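Local coordinates for CRISPR-associated protein,CRISPR-associated endonuclease Cas9 (PDB 6JOO) that cuts target DNA chosen by a guide RNA, as part of a bacterial CRISPR system that protects against mobile genetic elements, with magnesium needed for cleavage, at residues V644-S648 / R906-G910; V825-I830 / K894-G899; I845-R849 / L861-M866. All coordinates share one frame; numbering follows the deposited sequence.

Contact 1: V644-S648 / R906-G910. With nucleotides of chain B.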
loop_
_atom_site.group_PDB
_atom_site.type_symbol
_atom_site.label_atom_id
_atom_site.label_comp_id
_atom_site.label_asym_id
_atom_site.label_seq_id
_atom_site.Cartn_x
_atom_site.Cartn_y
_atom_site.Cartn_z
ATOM N N VAL A 644 32.922 -6.638 -4.848
ATOM C CA VAL A 644 31.770 -6.504 -3.962
ATOM C C VAL A 644 30.641 -5.863 -4.756
ATOM O O VAL A 644 30.785 -4.749 -5.273
ATOM C CB VAL A 644 32.120 -5.674 -2.720
ATOM C CG1 VAL A 644 30.971 -5.692 -1.730
ATOM C CG2 VAL A 644 33.393 -6.197 -2.080
ATOM N N VAL A 645 29.519 -6.565 -4.864
ATOM C CA VAL A 645 28.423 -6.165 -5.738
ATOM C C VAL A 645 27.384 -5.409 -4.920
ATOM O O VAL A 645 26.851 -5.936 -3.936
ATOM C CB VAL A 645 27.801 -7.381 -6.441
ATOM C CG1 VAL A 645 26.481 -7.003 -7.090
ATOM C CG2 VAL A 645 28.764 -7.926 -7.482
ATOM N N VAL A 646 27.101 -4.173 -5.327
ATOM C CA VAL A 646 25.993 -3.387 -4.798
ATOM C C VAL A 646 24.913 -3.366 -5.868
ATOM O O VAL A 646 25.141 -2.856 -6.972
ATOM C CB VAL A 646 26.427 -1.960 -4.430
ATOM C CG1 VAL A 646 25.291 -1.226 -3.741
ATOM C CG2 VAL A 646 27.663 -1.986 -3.557
HETATM N N MSE A 647 23.745 -3.922 -5.550
HETATM C CA MSE A 647 22.670 -4.023 -6.534
HETATM C C MSE A 647 21.271 -3.895 -5.938
HETATM O O MSE A 647 21.086 -3.977 -4.721
HETATM C CB MSE A 647 22.763 -5.349 -7.281
HETATM C CG MSE A 647 22.364 -6.543 -6.441
HETATM SE SE MSE A 647 22.253 -8.152 -7.518
HETATM C CE MSE A 647 21.429 -9.333 -6.203
ATOM N N SER A 648 20.289 -3.702 -6.818
ATOM C CA SER A 648 18.889 -3.605 -6.432
ATOM C C SER A 648 18.040 -4.163 -7.563
ATOM O O SER A 648 18.476 -4.234 -8.716
ATOM C CB SER A 648 18.486 -2.158 -6.128
ATOM O OG SER A 648 19.348 -1.583 -5.162
ATOM N N ARG A 906 22.245 -8.097 -13.547
ATOM C CA ARG A 906 22.867 -9.156 -12.764
ATOM C C ARG A 906 21.835 -10.193 -12.339
ATOM O O ARG A 906 20.629 -9.935 -12.324
ATOM C CB ARG A 906 23.573 -8.597 -11.520
ATOM C CG ARG A 906 24.541 -7.459 -11.801
ATOM C CD ARG A 906 25.179 -6.924 -10.523
ATOM N NE ARG A 906 26.129 -5.850 -10.796
ATOM C CZ ARG A 906 27.398 -6.045 -11.144
ATOM N NH1 ARG A 906 27.869 -7.277 -11.265
ATOM N NH2 ARG A 906 28.191 -5.006 -11.375
ATOM N N ASP A 907 22.336 -11.376 -11.978
ATOM C CA ASP A 907 21.516 -12.454 -11.445
ATOM C C ASP A 907 21.429 -12.306 -9.925
ATOM O O ASP A 907 21.898 -11.320 -9.353
ATOM C CB ASP A 907 22.065 -13.813 -11.891
ATOM C CG ASP A 907 23.453 -14.121 -11.325
ATOM O OD1 ASP A 907 24.021 -13.292 -10.583
ATOM O OD2 ASP A 907 23.982 -15.212 -11.635
ATOM N N SER A 908 20.832 -13.285 -9.243
ATOM C CA SER A 908 20.617 -13.123 -7.810
ATOM C C SER A 908 21.929 -13.135 -7.040
ATOM O O SER A 908 22.004 -12.586 -5.935
ATOM C CB SER A 908 19.678 -14.209 -7.303
ATOM O OG SER A 908 18.564 -14.318 -8.165
ATOM N N LEU A 909 22.966 -13.748 -7.604
ATOM C CA LEU A 909 24.279 -13.830 -6.977
ATOM C C LEU A 909 25.181 -12.655 -7.337
ATOM O O LEU A 909 26.368 -12.674 -6.996
ATOM C CB LEU A 909 24.966 -15.149 -7.354
ATOM C CG LEU A 909 24.324 -16.413 -6.776
ATOM C CD1 LEU A 909 24.883 -17.670 -7.419
ATOM C CD2 LEU A 909 24.507 -16.462 -5.271
ATOM N N GLY A 910 24.649 -11.640 -8.015
ATOM C CA GLY A 910 25.420 -10.468 -8.374
ATOM C C GLY A 910 26.301 -10.619 -9.591
ATOM O O GLY A 910 27.047 -9.686 -9.914
ATOM P P C B 112 15.874 -16.466 -9.765
ATOM O OP1 C B 112 17.194 -16.190 -9.143
ATOM O OP2 C B 112 14.861 -15.388 -9.875
ATOM O "O5'" C B 112 16.105 -17.054 -11.224
ATOM C "C5'" C B 112 17.078 -18.057 -11.441
ATOM C "C4'" C B 112 16.986 -18.624 -12.831
ATOM O "O4'" C B 112 15.633 -19.062 -13.089
ATOM C "C3'" C B 112 17.291 -17.662 -13.968
ATOM O "O3'" C B 112 18.687 -17.535 -14.199
ATOM C "C2'" C B 112 16.542 -18.275 -15.150
ATOM O "O2'" C B 112 17.326 -19.277 -15.780
ATOM C "C1'" C B 112 15.349 -18.953 -14.465
ATOM N N1 C B 112 14.073 -18.223 -14.649
ATOM C C2 C B 112 13.317 -18.535 -15.781
ATOM O O2 C B 112 13.754 -19.390 -16.568
ATOM N N3 C B 112 12.141 -17.903 -15.993
ATOM C C4 C B 112 11.709 -16.993 -15.121
ATOM N N4 C B 112 10.541 -16.397 -15.376
ATOM C C5 C B 112 12.458 -16.661 -13.954
ATOM C C6 C B 112 13.624 -17.293 -13.755
#

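Contact 2: V825-I830 / K894-G899. With nucleotides of chain D.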
loop_
_atom_site.group_PDB
_atom_site.type_symbol
_atom_site.label_atom_id
_atom_site.label_comp_id
_atom_site.label_asym_id
_atom_site.label_seq_id
_atom_site.Cartn_x
_atom_site.Cartn_y
_atom_site.Cartn_z
ATOM N N VAL A 825 30.208 3.930 -16.472
ATOM C CA VAL A 825 30.436 5.176 -17.196
ATOM C C VAL A 825 31.900 5.575 -17.077
ATOM O O VAL A 825 32.486 5.508 -15.991
ATOM C CB VAL A 825 29.530 6.309 -16.667
ATOM C CG1 VAL A 825 29.788 7.601 -17.428
ATOM C CG2 VAL A 825 28.063 5.911 -16.752
ATOM N N ASP A 826 32.484 6.003 -18.197
ATOM C CA ASP A 826 33.832 6.570 -18.229
ATOM C C ASP A 826 33.692 8.081 -18.078
ATOM O O ASP A 826 33.344 8.784 -19.029
ATOM C CB ASP A 826 34.547 6.187 -19.522
ATOM C CG ASP A 826 35.956 6.758 -19.616
ATOM O OD1 ASP A 826 36.498 7.219 -18.588
ATOM O OD2 ASP A 826 36.519 6.746 -20.732
ATOM N N THR A 827 33.957 8.579 -16.873
ATOM C CA THR A 827 33.763 9.982 -16.537
ATOM C C THR A 827 35.001 10.834 -16.785
ATOM O O THR A 827 35.056 11.974 -16.312
ATOM C CB THR A 827 33.343 10.115 -15.072
ATOM O OG1 THR A 827 34.458 9.800 -14.229
ATOM C CG2 THR A 827 32.204 9.162 -14.757
ATOM N N SER A 828 35.995 10.314 -17.506
ATOM C CA SER A 828 37.209 11.089 -17.728
ATOM C C SER A 828 36.952 12.291 -18.628
ATOM O O SER A 828 37.570 13.344 -18.445
ATOM C CB SER A 828 38.302 10.202 -18.322
ATOM O OG SER A 828 37.921 9.688 -19.587
ATOM N N LYS A 829 36.034 12.165 -19.586
ATOM C CA LYS A 829 35.838 13.200 -20.593
ATOM C C LYS A 829 34.573 14.027 -20.403
ATOM O O LYS A 829 34.503 15.142 -20.930
ATOM C CB LYS A 829 35.815 12.575 -21.994
ATOM C CG LYS A 829 37.157 12.013 -22.443
ATOM C CD LYS A 829 37.024 11.194 -23.719
ATOM C CE LYS A 829 37.013 9.700 -23.419
ATOM N NZ LYS A 829 36.774 8.893 -24.650
ATOM N N ILE A 830 33.584 13.524 -19.665
ATOM C CA ILE A 830 32.263 14.136 -19.607
ATOM C C ILE A 830 31.873 14.566 -18.203
ATOM O O ILE A 830 30.779 15.109 -18.018
ATOM C CB ILE A 830 31.189 13.193 -20.186
ATOM C CG1 ILE A 830 31.095 11.927 -19.331
ATOM C CG2 ILE A 830 31.512 12.832 -21.623
ATOM C CD1 ILE A 830 30.120 10.911 -19.848
ATOM N N LYS A 894 25.552 13.694 -24.748
ATOM C CA LYS A 894 26.937 13.817 -24.306
ATOM C C LYS A 894 27.399 12.556 -23.589
ATOM O O LYS A 894 28.524 12.088 -23.798
ATOM C CB LYS A 894 27.088 15.039 -23.400
ATOM C CG LYS A 894 28.521 15.365 -23.010
ATOM C CD LYS A 894 28.562 16.478 -21.971
ATOM C CE LYS A 894 29.986 16.959 -21.731
ATOM N NZ LYS A 894 30.043 17.962 -20.627
ATOM N N LEU A 895 26.530 11.981 -22.755
ATOM C CA LEU A 895 26.909 10.828 -21.943
ATOM C C LEU A 895 27.187 9.604 -22.805
ATOM O O LEU A 895 28.187 8.906 -22.610
ATOM C CB LEU A 895 25.804 10.528 -20.929
ATOM C CG LEU A 895 25.904 9.231 -20.129
ATOM C CD1 LEU A 895 27.049 9.297 -19.141
ATOM C CD2 LEU A 895 24.600 8.935 -19.411
ATOM N N PHE A 896 26.306 9.320 -23.763
ATOM C CA PHE A 896 26.424 8.092 -24.536
ATOM C C PHE A 896 27.445 8.213 -25.656
ATOM O O PHE A 896 27.969 7.196 -26.126
ATOM C CB PHE A 896 25.059 7.703 -25.100
ATOM C CG PHE A 896 24.109 7.184 -24.063
ATOM C CD1 PHE A 896 24.564 6.358 -23.051
ATOM C CD2 PHE A 896 22.768 7.530 -24.088
ATOM C CE1 PHE A 896 23.702 5.876 -22.093
ATOM C CE2 PHE A 896 21.899 7.052 -23.126
ATOM C CZ PHE A 896 22.368 6.224 -22.128
ATOM N N SER A 897 27.745 9.436 -26.089
ATOM C CA SER A 897 28.694 9.610 -27.180
ATOM C C SER A 897 30.129 9.454 -26.698
ATOM O O SER A 897 30.952 8.832 -27.378
ATOM C CB SER A 897 28.489 10.974 -27.833
ATOM O OG SER A 897 27.156 11.111 -28.297
ATOM N N ASP A 898 30.445 10.001 -25.524
ATOM C CA ASP A 898 31.813 10.043 -25.022
ATOM C C ASP A 898 31.967 9.383 -23.655
ATOM O O ASP A 898 33.019 9.535 -23.022
ATOM C CB ASP A 898 32.306 11.494 -24.956
ATOM C CG ASP A 898 32.238 12.197 -26.303
ATOM O OD1 ASP A 898 32.536 11.555 -27.331
ATOM O OD2 ASP A 898 31.882 13.397 -26.332
ATOM N N GLY A 899 30.958 8.658 -23.181
ATOM C CA GLY A 899 31.025 8.086 -21.850
ATOM C C GLY A 899 31.327 6.605 -21.836
ATOM O O GLY A 899 31.657 6.049 -20.783
ATOM P P DA D 2 26.550 18.497 -19.383
ATOM O OP1 DA D 2 27.815 17.866 -18.948
ATOM O OP2 DA D 2 25.294 17.714 -19.420
ATOM O "O5'" DA D 2 26.297 19.775 -18.464
ATOM C "C5'" DA D 2 27.382 20.592 -18.068
ATOM C "C4'" DA D 2 26.880 21.796 -17.296
ATOM O "O4'" DA D 2 25.797 22.417 -18.024
ATOM C "C3'" DA D 2 26.341 21.488 -15.898
ATOM O "O3'" DA D 2 27.087 22.200 -14.930
ATOM C "C2'" DA D 2 24.873 21.937 -15.929
ATOM C "C1'" DA D 2 24.819 22.876 -17.125
ATOM N N9 DA D 2 23.532 22.853 -17.821
ATOM C C8 DA D 2 23.118 21.921 -18.727
ATOM N N7 DA D 2 21.918 22.143 -19.206
ATOM C C5 DA D 2 21.512 23.301 -18.572
ATOM C C6 DA D 2 20.327 24.058 -18.651
ATOM N N6 DA D 2 19.297 23.729 -19.439
ATOM N N1 DA D 2 20.239 25.166 -17.886
ATOM C C2 DA D 2 21.273 25.487 -17.099
ATOM N N3 DA D 2 22.438 24.854 -16.940
ATOM C C4 DA D 2 22.495 23.759 -17.713
ATOM O "O5'" DC D 1 25.328 18.932 -25.129
ATOM C "C5'" DC D 1 25.464 18.634 -23.743
ATOM C "C4'" DC D 1 26.032 19.822 -22.989
ATOM O "O4'" DC D 1 25.420 21.036 -23.469
ATOM C "C3'" DC D 1 25.765 19.812 -21.499
ATOM O "O3'" DC D 1 26.796 19.107 -20.845
ATOM C "C2'" DC D 1 25.791 21.298 -21.131
ATOM C "C1'" DC D 1 25.376 21.996 -22.430
ATOM N N1 DC D 1 24.004 22.590 -22.393
ATOM C C2 DC D 1 23.731 23.678 -21.552
ATOM O O2 DC D 1 24.633 24.134 -20.838
ATOM N N3 DC D 1 22.480 24.204 -21.544
ATOM C C4 DC D 1 21.534 23.687 -22.329
ATOM N N4 DC D 1 20.317 24.238 -22.287
ATOM C C5 DC D 1 21.793 22.585 -23.194
ATOM C C6 DC D 1 23.028 22.074 -23.195
#

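Contact 3: I845-R849 / L861-M866. With nucleotides of chain C.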
loop_
_atom_site.group_PDB
_atom_site.type_symbol
_atom_site.label_atom_id
_atom_site.label_comp_id
_atom_site.label_asym_id
_atom_site.label_seq_id
_atom_site.Cartn_x
_atom_site.Cartn_y
_atom_site.Cartn_z
ATOM N N ILE A 845 34.679 7.479 -10.165
ATOM C CA ILE A 845 33.411 6.773 -10.015
ATOM C C ILE A 845 32.969 6.322 -11.398
ATOM O O ILE A 845 32.562 7.144 -12.228
ATOM C CB ILE A 845 32.345 7.658 -9.356
ATOM C CG1 ILE A 845 32.904 8.313 -8.093
ATOM C CG2 ILE A 845 31.099 6.845 -9.050
ATOM C CD1 ILE A 845 32.002 9.374 -7.503
ATOM N N ARG A 846 33.043 5.017 -11.656
ATOM C CA ARG A 846 32.635 4.483 -12.945
ATOM C C ARG A 846 31.357 3.661 -12.883
ATOM O O ARG A 846 30.819 3.312 -13.938
ATOM C CB ARG A 846 33.764 3.639 -13.559
ATOM C CG ARG A 846 34.273 2.518 -12.676
ATOM C CD ARG A 846 35.574 1.941 -13.223
ATOM N NE ARG A 846 35.416 1.365 -14.557
ATOM C CZ ARG A 846 35.146 0.085 -14.791
ATOM N NH1 ARG A 846 35.022 -0.353 -16.036
ATOM N NH2 ARG A 846 35.001 -0.761 -13.779
ATOM N N ARG A 847 30.844 3.360 -11.692
ATOM C CA ARG A 847 29.593 2.625 -11.540
ATOM C C ARG A 847 28.514 3.574 -11.033
ATOM O O ARG A 847 28.616 4.099 -9.919
ATOM C CB ARG A 847 29.763 1.435 -10.593
ATOM C CG ARG A 847 30.718 0.369 -11.102
ATOM C CD ARG A 847 30.320 -1.016 -10.616
ATOM N NE ARG A 847 31.400 -1.982 -10.797
ATOM C CZ ARG A 847 31.554 -2.752 -11.870
ATOM N NH1 ARG A 847 32.575 -3.595 -11.937
ATOM N NH2 ARG A 847 30.690 -2.683 -12.872
ATOM N N TRP A 848 27.477 3.779 -11.847
ATOM C CA TRP A 848 26.402 4.709 -11.537
ATOM C C TRP A 848 25.060 3.995 -11.590
ATOM O O TRP A 848 24.928 2.918 -12.178
ATOM C CB TRP A 848 26.399 5.902 -12.502
ATOM C CG TRP A 848 27.638 6.737 -12.420
ATOM C CD1 TRP A 848 28.845 6.470 -12.997
ATOM C CD2 TRP A 848 27.794 7.971 -11.712
ATOM N NE1 TRP A 848 29.743 7.462 -12.693
ATOM C CE2 TRP A 848 29.123 8.397 -11.906
ATOM C CE3 TRP A 848 26.939 8.761 -10.937
ATOM C CZ2 TRP A 848 29.619 9.576 -11.353
ATOM C CZ3 TRP A 848 27.432 9.931 -10.385
ATOM C CH2 TRP A 848 28.761 10.328 -10.598
ATOM N N ARG A 849 24.060 4.620 -10.967
ATOM C CA ARG A 849 22.708 4.087 -10.876
ATOM C C ARG A 849 21.714 5.088 -11.449
ATOM O O ARG A 849 21.834 6.297 -11.226
ATOM C CB ARG A 849 22.339 3.766 -9.423
ATOM C CG ARG A 849 20.932 3.225 -9.243
ATOM C CD ARG A 849 20.534 3.205 -7.780
ATOM N NE ARG A 849 20.763 4.496 -7.138
ATOM C CZ ARG A 849 21.584 4.687 -6.110
ATOM N NH1 ARG A 849 21.729 5.901 -5.594
ATOM N NH2 ARG A 849 22.248 3.663 -5.590
ATOM N N LEU A 861 21.525 10.562 -12.478
ATOM C CA LEU A 861 22.409 9.498 -12.031
ATOM C C LEU A 861 23.042 9.857 -10.697
ATOM O O LEU A 861 23.317 11.024 -10.411
ATOM C CB LEU A 861 23.509 9.221 -13.056
ATOM C CG LEU A 861 23.057 9.024 -14.501
ATOM C CD1 LEU A 861 24.252 8.712 -15.388
ATOM C CD2 LEU A 861 22.009 7.925 -14.593
ATOM N N ARG A 862 23.288 8.834 -9.889
ATOM C CA ARG A 862 23.946 8.942 -8.609
ATOM C C ARG A 862 24.986 7.821 -8.497
ATOM O O ARG A 862 24.849 6.793 -9.155
ATOM C CB ARG A 862 22.952 8.840 -7.444
ATOM C CG ARG A 862 22.069 10.062 -7.279
ATOM C CD ARG A 862 21.360 10.047 -5.933
ATOM N NE ARG A 862 20.476 11.197 -5.760
ATOM C CZ ARG A 862 19.182 11.195 -6.065
ATOM N NH1 ARG A 862 18.621 10.101 -6.560
ATOM N NH2 ARG A 862 18.449 12.284 -5.873
ATOM N N PRO A 863 26.023 8.031 -7.699
ATOM C CA PRO A 863 27.012 6.953 -7.511
ATOM C C PRO A 863 26.352 5.706 -6.939
ATOM O O PRO A 863 25.586 5.772 -5.974
ATOM C CB PRO A 863 28.017 7.573 -6.532
ATOM C CG PRO A 863 27.878 9.044 -6.731
ATOM C CD PRO A 863 26.423 9.271 -7.019
ATOM N N LEU A 864 26.652 4.557 -7.553
ATOM C CA LEU A 864 25.956 3.323 -7.194
ATOM C C LEU A 864 26.305 2.865 -5.783
ATOM O O LEU A 864 25.424 2.421 -5.035
ATOM C CB LEU A 864 26.280 2.220 -8.206
ATOM C CG LEU A 864 25.875 0.777 -7.873
ATOM C CD1 LEU A 864 24.369 0.655 -7.665
ATOM C CD2 LEU A 864 26.347 -0.189 -8.955
ATOM N N GLN A 865 27.576 2.967 -5.397
ATOM C CA GLN A 865 28.081 2.348 -4.178
ATOM C C GLN A 865 28.091 3.295 -2.982
ATOM O O GLN A 865 28.775 3.013 -1.990
ATOM C CB GLN A 865 29.491 1.796 -4.419
ATOM C CG GLN A 865 29.581 0.746 -5.521
ATOM C CD GLN A 865 31.013 0.460 -5.945
ATOM O OE1 GLN A 865 31.920 1.254 -5.693
ATOM N NE2 GLN A 865 31.221 -0.681 -6.594
HETATM N N MSE A 866 27.352 4.398 -3.038
HETATM C CA MSE A 866 27.410 5.369 -1.946
HETATM C C MSE A 866 26.045 5.721 -1.363
HETATM O O MSE A 866 25.022 5.634 -2.041
HETATM C CB MSE A 866 28.112 6.641 -2.411
HETATM C CG MSE A 866 29.525 6.389 -2.867
HETATM SE SE MSE A 866 30.333 7.914 -3.730
HETATM C CE MSE A 866 31.658 6.945 -4.785
ATOM P P DG C 2 15.251 11.514 -6.905
ATOM O OP1 DG C 2 15.921 10.338 -7.505
ATOM O OP2 DG C 2 16.015 12.766 -6.694
ATOM O "O5'" DG C 2 13.925 11.848 -7.740
ATOM C "C5'" DG C 2 13.115 10.793 -8.239
ATOM C "C4'" DG C 2 11.794 11.322 -8.765
ATOM O "O4'" DG C 2 11.159 12.119 -7.741
ATOM C "C3'" DG C 2 11.896 12.233 -9.980
ATOM O "O3'" DG C 2 11.866 11.457 -11.177
ATOM C "C2'" DG C 2 10.645 13.091 -9.842
ATOM C "C1'" DG C 2 10.506 13.230 -8.326
ATOM N N9 DG C 2 11.086 14.457 -7.773
ATOM C C8 DG C 2 12.306 14.593 -7.153
ATOM N N7 DG C 2 12.552 15.810 -6.748
ATOM C C5 DG C 2 11.422 16.526 -7.117
ATOM C C6 DG C 2 11.112 17.895 -6.939
ATOM O O6 DG C 2 11.797 18.775 -6.401
ATOM N N1 DG C 2 9.862 18.210 -7.462
ATOM C C2 DG C 2 9.021 17.317 -8.075
ATOM N N2 DG C 2 7.855 17.807 -8.515
ATOM N N3 DG C 2 9.298 16.031 -8.248
ATOM C C4 DG C 2 10.510 15.707 -7.747
#

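Contact 1: V644-S648 / R906-G910
Val645 and Met647, two residues apart on the short strand 645-647, turn their side chains toward the 906-910 loop. The branches of Val645 divide the work. CG1 lies over one face of the Arg906 guanidinium and rests on that side chain's CD at 3.7 Å, the two side chains sliding past each other in opposite directions. CG2 meets Gly910 O at 3.5 Å. Met647, a selenomethionine, reaches the turn with an extended chain, its CG lodged between its own backbone N and carbonyl carbon (chi1 72°). That torsion carries SE to 3.7 Å from Asp907 O and CE to 3.3 Å from Ser908 O. No hydrogen bond crosses between the segments; the join is van der Waals packing of two side chains on the Arg906 chain and the turn's backbone.

The loop holds its own shape. Asp907 to Gly910 form a type I beta turn, closed by Gly910 N to Asp907 O at 3.1 Å. Arg906 NH1 reaches back to Gly910 O at 2.9 Å, the donor tilted 22° from the carbonyl plane, while NH2 makes a salt bridge with Glu822. Asp907 pairs with Arg911. Ser908 OG donates to OP1 of C112 of chain B at 2.5 Å, and Leu909 packs on helix 470-490.

Both segments belong to the C-terminal portion of this engineered fusion; helix 470-490 and strand 30-40 belong to the N-terminal portion. Strand 645-647 pairs with strand 30-40 as an outermost strand of the mixed, RNase H-like RuvC sheet, and a turn of the Cas9 C-terminal domain packs against it.

Contact 2: V825-I830 / K894-G899
Asp826 N donates to Gly899 O at 2.7 Å, in the plane of that carbonyl and with an N-H...O angle of 158°, which ties the loop after strand 822-824 to the end of helix 892-898. The loop packs on the C-terminal part of that helix, next to the antiparallel sheet of the Cas9 C-terminal domain, in the C-terminal portion of the engineered fusion. Strands 822-824 and 902-904 are antiparallel neighbours in this sheet, and the contact joins the chain leaving the first to the chain leading into the second.

Ile830 buries more surface here than any other residue. Its CG1 sits between backbone N and carbonyl carbon (chi1 63°), which sends CD1 inward to Leu895 CD1 at 3.5 Å and to Gly899 CA at 3.6 Å. The other branch, CG2, comes against Asp898 CB at 3.7 Å. Val825 CG1 reaches the same Leu895 CD1, the two side chains at about a right angle, so a single methyl is shared by both loop residues. Val901 and Leu861 also pack on Leu895.

Ser828 OG donates to Asp826 OD1 from above the carboxylate plane, a local bond within the loop. Lys829 passes along the helix end, with CE 4.0 Å from Asp898 O.

Lys894, extended from end to end, runs past Ile830 CG2 to the backbone of DNA chain D, where NZ donates to OP1 of DA2 at 2.8 Å and more weakly to O3' of DC1 at 3.4 Å.

Contact 3: I845-R849 / L861-M866
The indole of Trp848 meets strand 861-863 obliquely, its CZ3 at 3.6 Å from Pro863 CD. Ile845 CG2 sits over one ring face, toward its rim, and Arg862 N lies in the ring plane at the edge. Trp848 NE1 donates to Ile845 O at 2.9 Å, from well above that carbonyl's plane, which helps fix the ring's rotation. Ile845 CD1 meets the Met866 methyl CE tip to tip.

In the backbone, Arg849 and Arg862 form an antiparallel hydrogen-bonded pair, and Leu864 N donates to Arg847 O. Leu864 divides its branches, CD1 against Arg849 CB and CD2 against Arg847 CB. On a shared face of the sheet, Arg849 bends at chi3 (51°) and brings NH1 to 3.7 Å from Arg862 CB, the guanidinium planes 37° apart. Both are salt-bridged to Asp851, probably offsetting their like charges. Arg862 NH1 reaches OP1 of DG2 of chain C at 2.9 Å and NH2 reaches OP2 at 2.6 Å, a bidentate pair of hydrogen bonds with the phosphorus in the guanidinium plane.

This hairpin, 847-855/858-863, belongs to the C-terminal domain, in the C-terminal portion of the fusion. Strand 822-824 pairs alongside 847-855, Pro863 and Met866 pack on helix 877-884, and Ile845 on helix 833-842.

How the contacts relate
Along the chain the six segments run 644-648, 825-830, 845-849, 861-866, 894-899 and 906-910, so contact 2 encloses contact 3 and contact 1 encloses both. Contact 3 lies in the middle, its centre 14 Å from each of the others, whose own centres are 24 Å apart. The antiparallel sheet of the C-terminal domain links them: contact 3 lies on its hairpin 847-855/858-863, contact 2 joins the loop leaving strand 822-824 to the helix end that leads into strand 902-904, and the turn of contact 1 follows 902-904. Contact 1 contains a strand of the RuvC sheet, and contact 3 touches that strand through Leu864 and Gln865. Val825 N probably bonds to Arg846 O, joining contacts 2 and 3.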